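Local coordinates for protein leucyl-tRNA synthetase subunit alpha (Aquifex aeolicus, PDB 3O0A) that ligates leucine to its cognate tRNA and, through its CP1 hydrolytic domain, probably edits errors by hydrolysing mischarged tRNA, at residues R9-I14 with E35-I40; F51-V56 with A113-N118; C23-L28 with V65-C70. All coordinates share one frame; numbering follows the deposited sequence.

Contact 1: residues R9-I14 with E35-I40; sequences RFYVEI and EKRIYI
Four backbone hydrogen bonds of good geometry and one weak one, Phe10 N to Ile40 O, join the two segments. Val12 and Ile38 exchange a pair lying in the carbonyl planes (Val12 N to Ile38 O, 2.8 Å), whereas Ile14 N meets Lys36 O nearly straight (176°) but from above the carbonyl plane. Such alternating hydrogen-bonded and non-hydrogen-bonded pairs define antiparallel strands; strand 6-13 is the middle of a three-stranded sheet, and helix 26-35 leads from it back to strand 37-44. Cation-pi contacts occupy the face bearing Tyr11 and Tyr39. The extended Arg37 lays its guanidinium flat over Tyr11, planes 12° apart and Arg37 CZ 3.8 Å from the ring centroid. Arg9, bent at chi3, instead brings its guanidinium edge-on over the Tyr39 ring face, while its NE pairs with Asp41. The Tyr39 hydroxyl is both acceptor and donor: it accepts from Arg37 NH1 (2.9 Å), a bond close to the guanidinium plane that helps hold that group flat against the Tyr11 ring, and donates to the syn lone pair of Glu35 OE1 (2.6 Å). Apolar packing takes the other face, where branched Val12 and Ile40 press tightly, Val12 CG2 3.5 Å from Ile40 CD1.

Contact 2: residues F51-V56 with A113-N118; sequences FGATFV and ATNPAN
Water 1 is gripped by three hydrogen bonds: it donates to Ala53 O at 2.6 Å, and it accepts from Asn115 ND2 at 3.2 Å and from Asn118 ND2 at 3.0 Å. Both amides are fixed at their other atoms. Asn115, with CG anti to its backbone N (chi1 -176°), turns OD1 back to take the N-H of Ala117, 2.9 Å from Ala117 N, and so closes an Asx turn; its ND2 also donates to Val50 O. Asn118 holds CG in the crowded position between backbone N and carbonyl carbon (chi1 59°), and its OD1 accepts from Glu120 N. Asparagine suits both places, being short enough to fold onto its own chain while still offering an N-H outward.

The turn delivers Ala117 to Phe51. Its methyl sits over the ring centre, Ala117 CB 3.7 Å from the centroid of the Phe51 ring and 9° off the normal, a CH-pi contact that a small side chain can make squarely. Beside it, Asn118 CB lies 3.8 Å from Phe51 CD2. Ile201 and Trp204 of helix 194-207 also pack on this phenyl. Farther along, Val56 CG2 just reaches Ala113 CB (4.3 Å) across strand 121-127, which lies between their strands in the mixed sheet; Ile122 of that strand touches both Ala53 and Val56. The segment just before Phe51 probably corresponds to the threonine-rich peptide of the editing pocket known in this family. Since the clear polar bonds between the segments pass through one water, within a buried contact, and the rest is largely methyl and ring, the two loops are joined by shape and solvent mediation rather than by charge.

Contact 3: residues C23-L28 with V65-C70; sequences CVPEEL and VPVLAC
A disulfide bridge staples the loop leading into helix 26-35 to the flank of helix 64-74, a covalent tie between that loop and the helix at the periphery of the editing domain. Cys23 SG and Cys70 SG lie 2.1 Å apart, and the torsion about the S-S bond is -65°, giving the bridge a left-handed twist. The two cysteines reach it differently. Cys23 places its sulfur anti to the carbonyl carbon (chi1 -70°), whereas Cys70 turns its own anti to the backbone N (chi1 179°), which carries the sulfur outward from the helix toward the loop. Cys70 is anchored by its backbone too, Cys70 N bonded to Pro66 O at 3.0 Å in the regular pattern of the α-helix. Ile71 and Arg74, farther along the same helix, also touch Cys23.

Apolar contacts complete the join, and all of them fall on Val67, one helical turn before Cys70 and so on the same flank. Beta branching lets this one residue meet two neighbours: Val67 CG1, anti to its backbone N, approaches Val24 CG1 at 3.9 Å, while Val67 CG2 meets Pro25 CD at the same distance, the valine and the proline ring crossing at about a right angle. Proline fits just before helix 26-35, because a residue at a helix start need not give an N-H to the helix, while its carbonyl still serves: Pro25 O accepts from Leu28 N. On another flank of helix 64-74, Leu68 packs on Leu58, Leu109 and Val111 of the mixed sheet.

The fork of the valine also straddles a backbone carbonyl, for Cys23 O lies 3.5 Å from Val67 CG1 and 3.8 Å from Val67 CG2.

Contact 2 is the buried one, near the centre of the chain; contacts 1 and 3 lie farther out and are partly exposed. Contacts 1 and 3 share helix 26-35, whose entry is held in the latter and whose exit leads into strand 37-44 in the former, and Leu68 of helix 64-74 packs on Val12 and Ile38. Contacts 1 and 2 meet directly, probably through hydrogen bonds of Glu13 and Tyr11 to Thr114. Contacts 2 and 3 do not touch. The chemistry follows place: a regular backbone ladder with cation-pi pairs in the three-stranded sheet, amides, a water and a methyl-on-ring contact at the centre, a covalent bond at the periphery.

Contact 1: residues R9-I14 with E35-I40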
# COMPACT_ATOMS: atom_id res chain seq x y z
N ARG A 9 0.86 -7.80 -6.19
CA ARG A 9 1.88 -8.28 -5.27
C ARG A 9 2.97 -7.23 -5.06
O ARG A 9 3.94 -7.16 -5.81
CB ARG A 9 2.49 -9.62 -5.75
CG ARG A 9 1.44 -10.70 -6.02
CD ARG A 9 2.02 -12.09 -5.91
NE ARG A 9 2.51 -12.38 -4.55
CZ ARG A 9 1.99 -13.29 -3.72
NH1 ARG A 9 0.92 -14.00 -4.05
NH2 ARG A 9 2.54 -13.47 -2.52
N PHE A 10 2.77 -6.37 -4.06
CA PHE A 10 3.87 -5.53 -3.59
C PHE A 10 4.84 -6.43 -2.82
O PHE A 10 4.47 -7.53 -2.42
CB PHE A 10 3.33 -4.39 -2.72
CG PHE A 10 2.66 -3.31 -3.51
CD1 PHE A 10 1.41 -3.53 -4.11
CD2 PHE A 10 3.28 -2.08 -3.70
CE1 PHE A 10 0.79 -2.53 -4.87
CE2 PHE A 10 2.67 -1.07 -4.45
CZ PHE A 10 1.41 -1.30 -5.03
N TYR A 11 6.07 -5.98 -2.63
CA TYR A 11 7.01 -6.77 -1.83
C TYR A 11 8.08 -5.92 -1.19
O TYR A 11 8.54 -4.94 -1.77
CB TYR A 11 7.65 -7.89 -2.67
CG TYR A 11 8.28 -7.43 -3.97
CD1 TYR A 11 7.53 -7.38 -5.15
CD2 TYR A 11 9.62 -7.03 -4.03
CE1 TYR A 11 8.09 -6.96 -6.36
CE2 TYR A 11 10.20 -6.59 -5.25
CZ TYR A 11 9.42 -6.56 -6.40
OH TYR A 11 9.96 -6.14 -7.61
N VAL A 12 8.47 -6.31 0.02
CA VAL A 12 9.61 -5.70 0.67
C VAL A 12 10.84 -6.51 0.29
O VAL A 12 10.91 -7.71 0.59
CB VAL A 12 9.44 -5.65 2.20
CG1 VAL A 12 10.68 -5.10 2.86
CG2 VAL A 12 8.21 -4.82 2.58
N GLU A 13 11.78 -5.86 -0.39
CA GLU A 13 13.06 -6.49 -0.72
C GLU A 13 13.93 -6.56 0.52
O GLU A 13 14.07 -5.57 1.25
CB GLU A 13 13.78 -5.70 -1.80
CG GLU A 13 13.05 -5.67 -3.13
CD GLU A 13 13.75 -4.77 -4.12
OE1 GLU A 13 15.00 -4.74 -4.10
OE2 GLU A 13 13.06 -4.06 -4.88
N ILE A 14 14.52 -7.73 0.76
CA ILE A 14 15.42 -7.93 1.90
C ILE A 14 16.73 -8.52 1.38
O ILE A 14 16.81 -9.72 1.08
CB ILE A 14 14.79 -8.86 2.97
CG1 ILE A 14 13.48 -8.28 3.53
CG2 ILE A 14 15.79 -9.17 4.09
CD1 ILE A 14 13.65 -7.01 4.33
N GLU A 35 13.76 -15.81 -2.55
CA GLU A 35 13.44 -14.64 -3.38
C GLU A 35 13.94 -13.31 -2.82
O GLU A 35 13.90 -12.29 -3.53
CB GLU A 35 11.93 -14.53 -3.62
CG GLU A 35 11.30 -15.72 -4.34
CD GLU A 35 9.89 -15.41 -4.82
OE1 GLU A 35 9.68 -14.32 -5.41
OE2 GLU A 35 9.00 -16.25 -4.60
N LYS A 36 14.40 -13.32 -1.57
CA LYS A 36 14.84 -12.11 -0.86
C LYS A 36 13.70 -11.07 -0.86
O LYS A 36 13.92 -9.87 -1.08
CB LYS A 36 16.14 -11.56 -1.44
CG LYS A 36 17.38 -12.39 -1.07
CD LYS A 36 18.65 -11.75 -1.60
CE LYS A 36 19.89 -12.37 -0.96
NZ LYS A 36 21.16 -11.85 -1.56
N ARG A 37 12.49 -11.58 -0.60
CA ARG A 37 11.27 -10.76 -0.58
C ARG A 37 10.32 -11.21 0.51
O ARG A 37 10.26 -12.39 0.83
CB ARG A 37 10.52 -10.89 -1.90
CG ARG A 37 11.22 -10.30 -3.08
CD ARG A 37 10.45 -10.61 -4.34
NE ARG A 37 11.13 -9.98 -5.47
CZ ARG A 37 10.67 -9.94 -6.71
NH1 ARG A 37 9.52 -10.50 -7.03
NH2 ARG A 37 11.39 -9.33 -7.65
N ILE A 38 9.56 -10.24 1.04
CA ILE A 38 8.36 -10.52 1.83
C ILE A 38 7.21 -9.89 1.09
O ILE A 38 7.17 -8.68 0.90
CB ILE A 38 8.44 -9.95 3.27
CG1 ILE A 38 9.64 -10.56 4.04
CG2 ILE A 38 7.10 -10.16 4.02
CD1 ILE A 38 9.50 -12.03 4.41
N TYR A 39 6.28 -10.72 0.61
CA TYR A 39 5.20 -10.19 -0.23
C TYR A 39 4.10 -9.54 0.59
O TYR A 39 3.70 -10.08 1.62
CB TYR A 39 4.62 -11.29 -1.10
CG TYR A 39 5.49 -11.62 -2.29
CD1 TYR A 39 5.52 -10.78 -3.41
CD2 TYR A 39 6.29 -12.76 -2.30
CE1 TYR A 39 6.30 -11.07 -4.51
CE2 TYR A 39 7.09 -13.05 -3.41
CZ TYR A 39 7.09 -12.20 -4.51
OH TYR A 39 7.87 -12.47 -5.61
N ILE A 40 3.59 -8.42 0.08
CA ILE A 40 2.38 -7.79 0.62
C ILE A 40 1.37 -7.75 -0.51
O ILE A 40 1.41 -6.86 -1.36
CB ILE A 40 2.68 -6.36 1.13
CG1 ILE A 40 3.81 -6.40 2.16
CG2 ILE A 40 1.43 -5.71 1.74
CD1 ILE A 40 5.19 -6.27 1.57

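Contact 2: residues F51-V56 with A113-N118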
# COMPACT_ATOMS: atom_id res chain seq x y z
N PHE A 51 0.54 3.03 -10.53
CA PHE A 51 1.76 3.84 -10.63
C PHE A 51 1.72 5.01 -9.65
O PHE A 51 2.75 5.63 -9.38
CB PHE A 51 1.99 4.33 -12.06
CG PHE A 51 2.44 3.25 -13.01
CD1 PHE A 51 1.51 2.39 -13.60
CD2 PHE A 51 3.80 3.10 -13.32
CE1 PHE A 51 1.92 1.38 -14.49
CE2 PHE A 51 4.23 2.10 -14.22
CZ PHE A 51 3.29 1.23 -14.80
N GLY A 52 0.53 5.31 -9.13
CA GLY A 52 0.34 6.44 -8.22
C GLY A 52 0.39 6.06 -6.76
O GLY A 52 0.17 6.90 -5.89
N ALA A 53 0.70 4.79 -6.48
CA ALA A 53 0.82 4.33 -5.10
C ALA A 53 2.05 4.96 -4.46
O ALA A 53 3.17 4.79 -4.95
CB ALA A 53 0.86 2.79 -5.02
N THR A 54 1.84 5.73 -3.40
CA THR A 54 2.96 6.40 -2.72
C THR A 54 3.20 5.86 -1.31
O THR A 54 4.15 6.29 -0.63
CB THR A 54 2.76 7.93 -2.68
OG1 THR A 54 1.58 8.24 -1.93
CG2 THR A 54 2.64 8.50 -4.09
N PHE A 55 2.32 4.96 -0.87
CA PHE A 55 2.51 4.20 0.36
C PHE A 55 1.56 3.01 0.40
O PHE A 55 0.64 2.91 -0.43
CB PHE A 55 2.38 5.10 1.63
CG PHE A 55 1.06 5.80 1.79
CD1 PHE A 55 0.75 6.95 1.04
CD2 PHE A 55 0.16 5.38 2.76
CE1 PHE A 55 -0.46 7.62 1.23
CE2 PHE A 55 -1.06 6.04 2.96
CZ PHE A 55 -1.37 7.16 2.18
N VAL A 56 1.84 2.09 1.32
CA VAL A 56 1.04 0.90 1.54
C VAL A 56 0.54 0.94 2.98
O VAL A 56 1.28 1.35 3.87
CB VAL A 56 1.90 -0.37 1.29
CG1 VAL A 56 1.19 -1.65 1.73
CG2 VAL A 56 2.30 -0.44 -0.19
N ALA A 113 8.10 -0.95 0.63
CA ALA A 113 7.69 -1.96 -0.32
C ALA A 113 8.04 -1.48 -1.72
O ALA A 113 7.90 -0.30 -2.04
CB ALA A 113 6.19 -2.18 -0.21
N THR A 114 8.48 -2.41 -2.56
CA THR A 114 8.70 -2.11 -3.95
C THR A 114 7.37 -2.22 -4.67
O THR A 114 6.64 -3.21 -4.54
CB THR A 114 9.73 -3.07 -4.56
OG1 THR A 114 10.95 -2.96 -3.82
CG2 THR A 114 9.98 -2.73 -6.03
N ASN A 115 7.06 -1.17 -5.43
CA ASN A 115 5.91 -1.15 -6.32
C ASN A 115 6.27 -1.93 -7.58
O ASN A 115 7.21 -1.56 -8.30
CB ASN A 115 5.57 0.31 -6.64
CG ASN A 115 4.33 0.46 -7.49
OD1 ASN A 115 3.94 -0.45 -8.22
ND2 ASN A 115 3.69 1.63 -7.40
N PRO A 116 5.54 -3.03 -7.87
CA PRO A 116 5.88 -3.89 -9.01
C PRO A 116 5.67 -3.19 -10.36
O PRO A 116 6.20 -3.65 -11.37
CB PRO A 116 4.91 -5.07 -8.86
CG PRO A 116 3.75 -4.50 -8.13
CD PRO A 116 4.35 -3.52 -7.15
N ALA A 117 4.90 -2.10 -10.37
CA ALA A 117 4.61 -1.40 -11.63
C ALA A 117 5.80 -0.55 -12.10
O ALA A 117 6.08 -0.47 -13.30
CB ALA A 117 3.37 -0.53 -11.48
N ASN A 118 6.49 0.08 -11.15
CA ASN A 118 7.52 1.07 -11.48
C ASN A 118 8.83 0.93 -10.70
O ASN A 118 9.77 1.69 -10.94
CB ASN A 118 6.95 2.49 -11.34
CG ASN A 118 6.45 2.78 -9.93
OD1 ASN A 118 6.84 2.09 -8.98
ND2 ASN A 118 5.60 3.79 -9.79
O HOH W 1 4.88 4.62 -6.96

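Contact 3: residues C23-L28 with V65-C70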
# COMPACT_ATOMS: atom_id res chain seq x y z
N CYS A 23 12.72 -12.22 12.63
CA CYS A 23 11.53 -11.38 12.51
C CYS A 23 10.37 -12.09 11.82
O CYS A 23 9.26 -11.60 11.86
CB CYS A 23 11.82 -10.12 11.71
SG CYS A 23 12.86 -8.98 12.61
N VAL A 24 10.66 -13.21 11.16
CA VAL A 24 9.68 -13.83 10.26
C VAL A 24 9.32 -15.24 10.71
O VAL A 24 10.18 -15.99 11.19
CB VAL A 24 10.12 -13.83 8.77
CG1 VAL A 24 10.66 -12.44 8.34
CG2 VAL A 24 11.17 -14.87 8.51
N PRO A 25 8.03 -15.61 10.56
CA PRO A 25 7.64 -16.98 10.90
C PRO A 25 8.11 -17.96 9.84
O PRO A 25 8.38 -17.58 8.70
CB PRO A 25 6.12 -16.93 10.90
CG PRO A 25 5.78 -15.84 9.93
CD PRO A 25 6.89 -14.81 10.08
N GLU A 26 8.17 -19.24 10.24
CA GLU A 26 8.64 -20.31 9.38
C GLU A 26 7.96 -20.29 8.00
O GLU A 26 8.59 -20.54 6.98
CB GLU A 26 8.39 -21.64 10.08
CG GLU A 26 9.04 -22.84 9.39
CD GLU A 26 8.15 -23.50 8.35
OE1 GLU A 26 6.92 -23.25 8.31
OE2 GLU A 26 8.69 -24.31 7.56
N GLU A 27 6.67 -19.98 8.00
CA GLU A 27 5.86 -19.97 6.78
C GLU A 27 6.34 -18.99 5.70
O GLU A 27 6.06 -19.18 4.51
CB GLU A 27 4.40 -19.67 7.12
CG GLU A 27 3.65 -20.80 7.84
CD GLU A 27 3.91 -20.88 9.35
OE1 GLU A 27 4.68 -20.06 9.91
OE2 GLU A 27 3.33 -21.78 9.99
N LEU A 28 7.06 -17.94 6.12
CA LEU A 28 7.57 -16.93 5.17
C LEU A 28 9.05 -17.09 4.86
O LEU A 28 9.59 -16.34 4.02
CB LEU A 28 7.33 -15.51 5.71
CG LEU A 28 5.88 -15.09 5.97
CD1 LEU A 28 5.88 -13.66 6.48
CD2 LEU A 28 5.04 -15.23 4.73
N VAL A 65 1.98 -6.99 10.26
CA VAL A 65 2.34 -5.80 11.04
C VAL A 65 3.51 -6.04 12.01
O VAL A 65 4.48 -5.29 11.95
CB VAL A 65 1.11 -5.18 11.76
CG1 VAL A 65 1.55 -4.11 12.74
CG2 VAL A 65 0.15 -4.60 10.72
N PRO A 66 3.43 -7.07 12.89
CA PRO A 66 4.58 -7.30 13.78
C PRO A 66 5.84 -7.76 13.04
O PRO A 66 6.95 -7.38 13.44
CB PRO A 66 4.08 -8.38 14.76
CG PRO A 66 2.92 -9.01 14.10
CD PRO A 66 2.32 -8.00 13.17
N VAL A 67 5.68 -8.53 11.98
CA VAL A 67 6.81 -8.99 11.18
C VAL A 67 7.56 -7.79 10.59
O VAL A 67 8.78 -7.65 10.75
CB VAL A 67 6.35 -9.94 10.04
CG1 VAL A 67 7.53 -10.32 9.16
CG2 VAL A 67 5.70 -11.19 10.63
N LEU A 68 6.82 -6.91 9.89
CA LEU A 68 7.44 -5.75 9.24
C LEU A 68 7.96 -4.72 10.22
O LEU A 68 9.01 -4.10 9.97
CB LEU A 68 6.47 -5.12 8.24
CG LEU A 68 6.07 -6.04 7.09
CD1 LEU A 68 5.04 -5.28 6.24
CD2 LEU A 68 7.29 -6.50 6.26
N ALA A 69 7.27 -4.54 11.35
CA ALA A 69 7.78 -3.64 12.40
C ALA A 69 9.10 -4.15 13.01
O ALA A 69 10.01 -3.37 13.33
CB ALA A 69 6.71 -3.43 13.49
N CYS A 70 9.22 -5.48 13.13
CA CYS A 70 10.45 -6.09 13.63
C CYS A 70 11.58 -5.76 12.68
O CYS A 70 12.67 -5.35 13.10
CB CYS A 70 10.28 -7.61 13.74
SG CYS A 70 11.74 -8.50 14.33